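PDB 3FG2: putative rubredoxin reductase from Rhodopseudomonas palustris, which probably uses NADH, through its bound FAD, to reduce the ferredoxin that supplies electrons to the cytochrome P450 CYP199A2. Local coordinates for residues A[353-365]-A[381-393]. Residues are numbered along the deposited sequence; the frame is centred on the assembly and turned at random.
Sequences SAFCYKAGKLIGI and LPLDKSVTPEQAA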
loop_
_atom_site.group_PDB
_atom_site.type_symbol
_atom_site.label_atom_id
_atom_site.label_comp_id
_atom_site.label_asym_id
_atom_site.label_seq_id
_atom_site.Cartn_x
_atom_site.Cartn_y
_atom_site.Cartn_z
ATOM N N SER A 353 15.173 13.077 -10.852
ATOM C CA SER A 353 15.068 11.668 -10.519
ATOM C C SER A 353 16.347 11.203 -9.828
ATOM O O SER A 353 17.437 11.738 -10.065
ATOM C CB SER A 353 14.834 10.830 -11.784
ATOM O OG SER A 353 13.603 11.161 -12.407
ATOM N N ALA A 354 16.204 10.219 -8.956
ATOM C CA ALA A 354 17.354 9.664 -8.276
ATOM C C ALA A 354 17.555 8.280 -8.881
ATOM O O ALA A 354 16.733 7.375 -8.680
ATOM C CB ALA A 354 17.089 9.560 -6.785
ATOM N N PHE A 355 18.625 8.122 -9.657
ATOM C CA PHE A 355 18.919 6.831 -10.258
ATOM C C PHE A 355 19.723 6.064 -9.226
ATOM O O PHE A 355 20.851 6.424 -8.896
ATOM C CB PHE A 355 19.707 7.004 -11.564
ATOM C CG PHE A 355 18.853 7.393 -12.736
ATOM C CD1 PHE A 355 18.030 8.514 -12.673
ATOM C CD2 PHE A 355 18.870 6.638 -13.903
ATOM C CE1 PHE A 355 17.236 8.877 -13.754
ATOM C CE2 PHE A 355 18.079 6.992 -14.995
ATOM C CZ PHE A 355 17.259 8.117 -14.918
ATOM N N CYS A 356 19.129 5.003 -8.701
ATOM C CA CYS A 356 19.787 4.218 -7.676
ATOM C C CYS A 356 20.480 3.001 -8.245
ATOM O O CYS A 356 19.888 2.234 -9.016
ATOM C CB CYS A 356 18.761 3.791 -6.635
ATOM S SG CYS A 356 17.726 5.156 -6.112
ATOM N N TYR A 357 21.735 2.827 -7.843
ATOM C CA TYR A 357 22.546 1.704 -8.286
ATOM C C TYR A 357 23.057 0.841 -7.142
ATOM O O TYR A 357 23.120 1.272 -5.983
ATOM C CB TYR A 357 23.765 2.196 -9.057
ATOM C CG TYR A 357 23.457 2.927 -10.329
ATOM C CD1 TYR A 357 22.925 4.216 -10.306
ATOM C CD2 TYR A 357 23.714 2.338 -11.567
ATOM C CE1 TYR A 357 22.659 4.902 -11.480
ATOM C CE2 TYR A 357 23.449 3.016 -12.750
ATOM C CZ TYR A 357 22.924 4.298 -12.700
ATOM O OH TYR A 357 22.680 4.977 -13.871
ATOM N N LYS A 358 23.436 -0.382 -7.493
ATOM C CA LYS A 358 24.015 -1.333 -6.554
ATOM C C LYS A 358 24.990 -2.169 -7.376
ATOM O O LYS A 358 24.596 -2.826 -8.338
ATOM C CB LYS A 358 22.948 -2.229 -5.935
ATOM C CG LYS A 358 23.527 -3.208 -4.924
ATOM C CD LYS A 358 22.449 -3.998 -4.196
ATOM C CE LYS A 358 21.700 -4.917 -5.132
ATOM N NZ LYS A 358 20.694 -5.737 -4.396
ATOM N N ALA A 359 26.267 -2.117 -7.015
ATOM C CA ALA A 359 27.296 -2.862 -7.733
ATOM C C ALA A 359 27.338 -2.493 -9.216
ATOM O O ALA A 359 27.500 -3.364 -10.065
ATOM C CB ALA A 359 27.064 -4.362 -7.576
ATOM N N GLY A 360 27.175 -1.208 -9.517
ATOM C CA GLY A 360 27.231 -0.739 -10.894
ATOM C C GLY A 360 26.003 -0.926 -11.770
ATOM O O GLY A 360 26.011 -0.530 -12.933
ATOM N N LYS A 361 24.944 -1.511 -11.226
ATOM C CA LYS A 361 23.730 -1.764 -11.996
ATOM C C LYS A 361 22.526 -0.977 -11.469
ATOM O O LYS A 361 22.285 -0.907 -10.261
ATOM C CB LYS A 361 23.424 -3.263 -11.970
ATOM C CG LYS A 361 22.264 -3.703 -12.851
ATOM C CD LYS A 361 22.168 -5.227 -12.880
ATOM C CE LYS A 361 21.092 -5.728 -13.830
ATOM N NZ LYS A 361 19.730 -5.392 -13.346
ATOM N N LEU A 362 21.768 -0.389 -12.389
ATOM C CA LEU A 362 20.590 0.389 -12.025
ATOM C C LEU A 362 19.584 -0.555 -11.384
ATOM O O LEU A 362 19.189 -1.542 -11.994
ATOM C CB LEU A 362 19.984 1.035 -13.279
ATOM C CG LEU A 362 18.934 2.144 -13.138
ATOM C CD1 LEU A 362 17.696 1.622 -12.465
ATOM C CD2 LEU A 362 19.516 3.278 -12.344
ATOM N N ILE A 363 19.176 -0.258 -10.155
ATOM C CA ILE A 363 18.209 -1.102 -9.469
ATOM C C ILE A 363 16.859 -0.418 -9.320
ATOM O O ILE A 363 15.849 -1.070 -9.069
ATOM C CB ILE A 363 18.706 -1.519 -8.072
ATOM C CG1 ILE A 363 19.139 -0.286 -7.281
ATOM C CG2 ILE A 363 19.863 -2.507 -8.205
ATOM C CD1 ILE A 363 19.303 -0.557 -5.796
ATOM N N GLY A 364 16.833 0.901 -9.468
ATOM C CA GLY A 364 15.567 1.598 -9.353
ATOM C C GLY A 364 15.654 3.072 -9.656
ATOM O O GLY A 364 16.742 3.653 -9.621
ATOM N N ILE A 365 14.506 3.673 -9.966
ATOM C CA ILE A 365 14.445 5.099 -10.255
ATOM C C ILE A 365 13.316 5.730 -9.464
ATOM O O ILE A 365 12.169 5.287 -9.547
ATOM C CB ILE A 365 14.159 5.402 -11.728
ATOM C CG1 ILE A 365 15.191 4.734 -12.632
ATOM C CG2 ILE A 365 14.193 6.905 -11.949
ATOM C CD1 ILE A 365 14.963 5.034 -14.118
ATOM N N LEU A 381 14.142 -1.577 -16.773
ATOM C CA LEU A 381 14.351 -2.464 -15.636
ATOM C C LEU A 381 13.783 -3.873 -15.788
ATOM O O LEU A 381 14.429 -4.841 -15.410
ATOM C CB LEU A 381 13.827 -1.809 -14.356
ATOM C CG LEU A 381 14.639 -0.564 -13.977
ATOM C CD1 LEU A 381 13.940 0.205 -12.865
ATOM C CD2 LEU A 381 16.050 -0.985 -13.556
ATOM N N PRO A 382 12.565 -4.012 -16.329
ATOM C CA PRO A 382 12.064 -5.384 -16.457
ATOM C C PRO A 382 12.959 -6.219 -17.368
ATOM O O PRO A 382 13.074 -7.430 -17.199
ATOM C CB PRO A 382 10.665 -5.186 -17.028
ATOM C CG PRO A 382 10.245 -3.903 -16.409
ATOM C CD PRO A 382 11.488 -3.041 -16.584
ATOM N N LEU A 383 13.601 -5.564 -18.329
ATOM C CA LEU A 383 14.487 -6.258 -19.258
ATOM C C LEU A 383 15.833 -6.497 -18.613
ATOM O O LEU A 383 16.737 -7.058 -19.227
ATOM C CB LEU A 383 14.676 -5.435 -20.525
ATOM C CG LEU A 383 13.404 -5.334 -21.354
ATOM C CD1 LEU A 383 13.570 -4.263 -22.411
ATOM C CD2 LEU A 383 13.096 -6.694 -21.965
ATOM N N ASP A 384 15.961 -6.054 -17.371
ATOM C CA ASP A 384 17.200 -6.219 -16.629
ATOM C C ASP A 384 18.355 -5.470 -17.301
ATOM O O ASP A 384 19.520 -5.842 -17.152
ATOM C CB ASP A 384 17.518 -7.714 -16.506
ATOM C CG ASP A 384 18.420 -8.023 -15.340
ATOM O OD1 ASP A 384 18.145 -7.526 -14.227
ATOM O OD2 ASP A 384 19.397 -8.776 -15.535
ATOM N N LYS A 385 18.027 -4.410 -18.038
ATOM C CA LYS A 385 19.046 -3.608 -18.716
ATOM C C LYS A 385 19.412 -2.450 -17.818
ATOM O O LYS A 385 18.705 -2.154 -16.858
ATOM C CB LYS A 385 18.536 -3.073 -20.055
ATOM C CG LYS A 385 18.056 -4.153 -21.012
ATOM C CD LYS A 385 18.177 -3.731 -22.484
ATOM C CE LYS A 385 17.420 -2.443 -22.798
ATOM N NZ LYS A 385 17.477 -2.110 -24.254
ATOM N N SER A 386 20.507 -1.775 -18.126
ATOM C CA SER A 386 20.930 -0.678 -17.280
ATOM C C SER A 386 21.474 0.499 -18.064
ATOM O O SER A 386 21.608 0.444 -19.284
ATOM C CB SER A 386 21.998 -1.178 -16.308
ATOM O OG SER A 386 22.343 -0.201 -15.339
ATOM N N VAL A 387 21.765 1.572 -17.340
ATOM C CA VAL A 387 22.343 2.776 -17.909
ATOM C C VAL A 387 23.386 3.182 -16.892
ATOM O O VAL A 387 23.150 3.062 -15.691
ATOM C CB VAL A 387 21.284 3.886 -18.084
ATOM C CG1 VAL A 387 21.936 5.245 -18.036
ATOM C CG2 VAL A 387 20.592 3.717 -19.434
ATOM N N THR A 388 24.540 3.647 -17.349
ATOM C CA THR A 388 25.593 4.023 -16.415
ATOM C C THR A 388 25.232 5.279 -15.637
ATOM O O THR A 388 24.413 6.079 -16.085
ATOM C CB THR A 388 26.933 4.266 -17.136
ATOM O OG1 THR A 388 26.909 5.547 -17.779
ATOM C CG2 THR A 388 27.186 3.164 -18.169
ATOM N N PRO A 389 25.837 5.458 -14.450
ATOM C CA PRO A 389 25.604 6.619 -13.581
ATOM C C PRO A 389 25.971 7.889 -14.332
ATOM O O PRO A 389 25.368 8.944 -14.140
ATOM C CB PRO A 389 26.550 6.370 -12.407
ATOM C CG PRO A 389 26.616 4.873 -12.337
ATOM C CD PRO A 389 26.734 4.487 -13.795
ATOM N N GLU A 390 26.979 7.770 -15.191
ATOM C CA GLU A 390 27.452 8.890 -15.991
ATOM C C GLU A 390 26.368 9.297 -16.986
ATOM O O GLU A 390 26.096 10.479 -17.181
ATOM C CB GLU A 390 28.731 8.497 -16.743
ATOM C CG GLU A 390 29.940 8.143 -15.858
ATOM C CD GLU A 390 29.781 6.838 -15.076
ATOM O OE1 GLU A 390 29.418 5.803 -15.684
ATOM O OE2 GLU A 390 30.042 6.843 -13.851
ATOM N N GLN A 391 25.745 8.307 -17.610
ATOM C CA GLN A 391 24.694 8.566 -18.582
ATOM C C GLN A 391 23.426 9.127 -17.933
ATOM O O GLN A 391 22.767 10.009 -18.484
ATOM C CB GLN A 391 24.364 7.274 -19.326
ATOM C CG GLN A 391 25.505 6.761 -20.180
ATOM C CD GLN A 391 25.229 5.394 -20.774
ATOM O OE1 GLN A 391 25.825 5.018 -21.781
ATOM N NE2 GLN A 391 24.337 4.638 -20.148
ATOM N N ALA A 392 23.092 8.608 -16.758
ATOM C CA ALA A 392 21.907 9.038 -16.033
ATOM C C ALA A 392 21.935 10.524 -15.721
ATOM O O ALA A 392 20.912 11.197 -15.796
ATOM C CB ALA A 392 21.770 8.243 -14.739
ATOM N N ALA A 393 23.109 11.030 -15.370
ATOM C CA ALA A 393 23.245 12.434 -15.023
ATOM C C ALA A 393 23.297 13.343 -16.236
ATOM O O ALA A 393 22.991 14.527 -16.137
ATOM C CB ALA A 393 24.490 12.635 -14.175
HETATM O O HOH W 1 25.375 0.111 -15.613
HETATM O O HOH W 2 19.650 -2.932 -14.258
#
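The ring of Tyr357 is sandwiched between Pro389, whose CG sits over the ring centre in a CH-pi contact (3.7 Å from the centroid), and CD2 of Leu362, which lies on the opposite face displaced toward the rim. At the edge, in the ring plane, is the carbonyl oxygen of Val387. Phe355, two residues back on the same strand, receives CB of Ala392 over one face, 3.4 Å from its CD2, while CD1 of Ile365 lies over the opposite face, offset toward the rim. With CG of Tyr357 anti to its own carbonyl carbon (chi1 -63°), the hydroxyl is carried to the start of helix 389-393, where OH donates to Val387 O at 2.7 Å, meeting the oxygen from above the carbonyl plane. Replacing Tyr357 by alanine removes both ring and hydroxyl, which would probably open a gap between Leu362 and Pro389 and leave Val387 O without this donor. Strands 353-358 and 361-365 form a beta hairpin in the antiparallel sheet of the reductase C-terminal domain, closed by a type I' turn and interrupted by a classic bulge where Ile363 and Gly364 face Cys356. The chain that leaves helix 371-380 through a Schellman motif at Asp384 runs back across this hairpin, and helix 389-393, N-capped by Thr388, lies antiparallel to strand 353-358. Along the way OG of Ser386 accepts a nearly straight bond from Leu362 N (3.0 Å), and a water joins the same hydroxyl to Gly360 O. Lys361 is extended until its last torsion bends, and NZ meets OD1 of Asp384 from above the carboxylate plane, a salt bridge of 2.8 Å. A second water accepts from that ammonium and donates to Leu362 O and Lys385 O. Leu362 CD1 and Leu381 CD2 pack tightly at 3.3 Å, their side chains crossing at about a right angle.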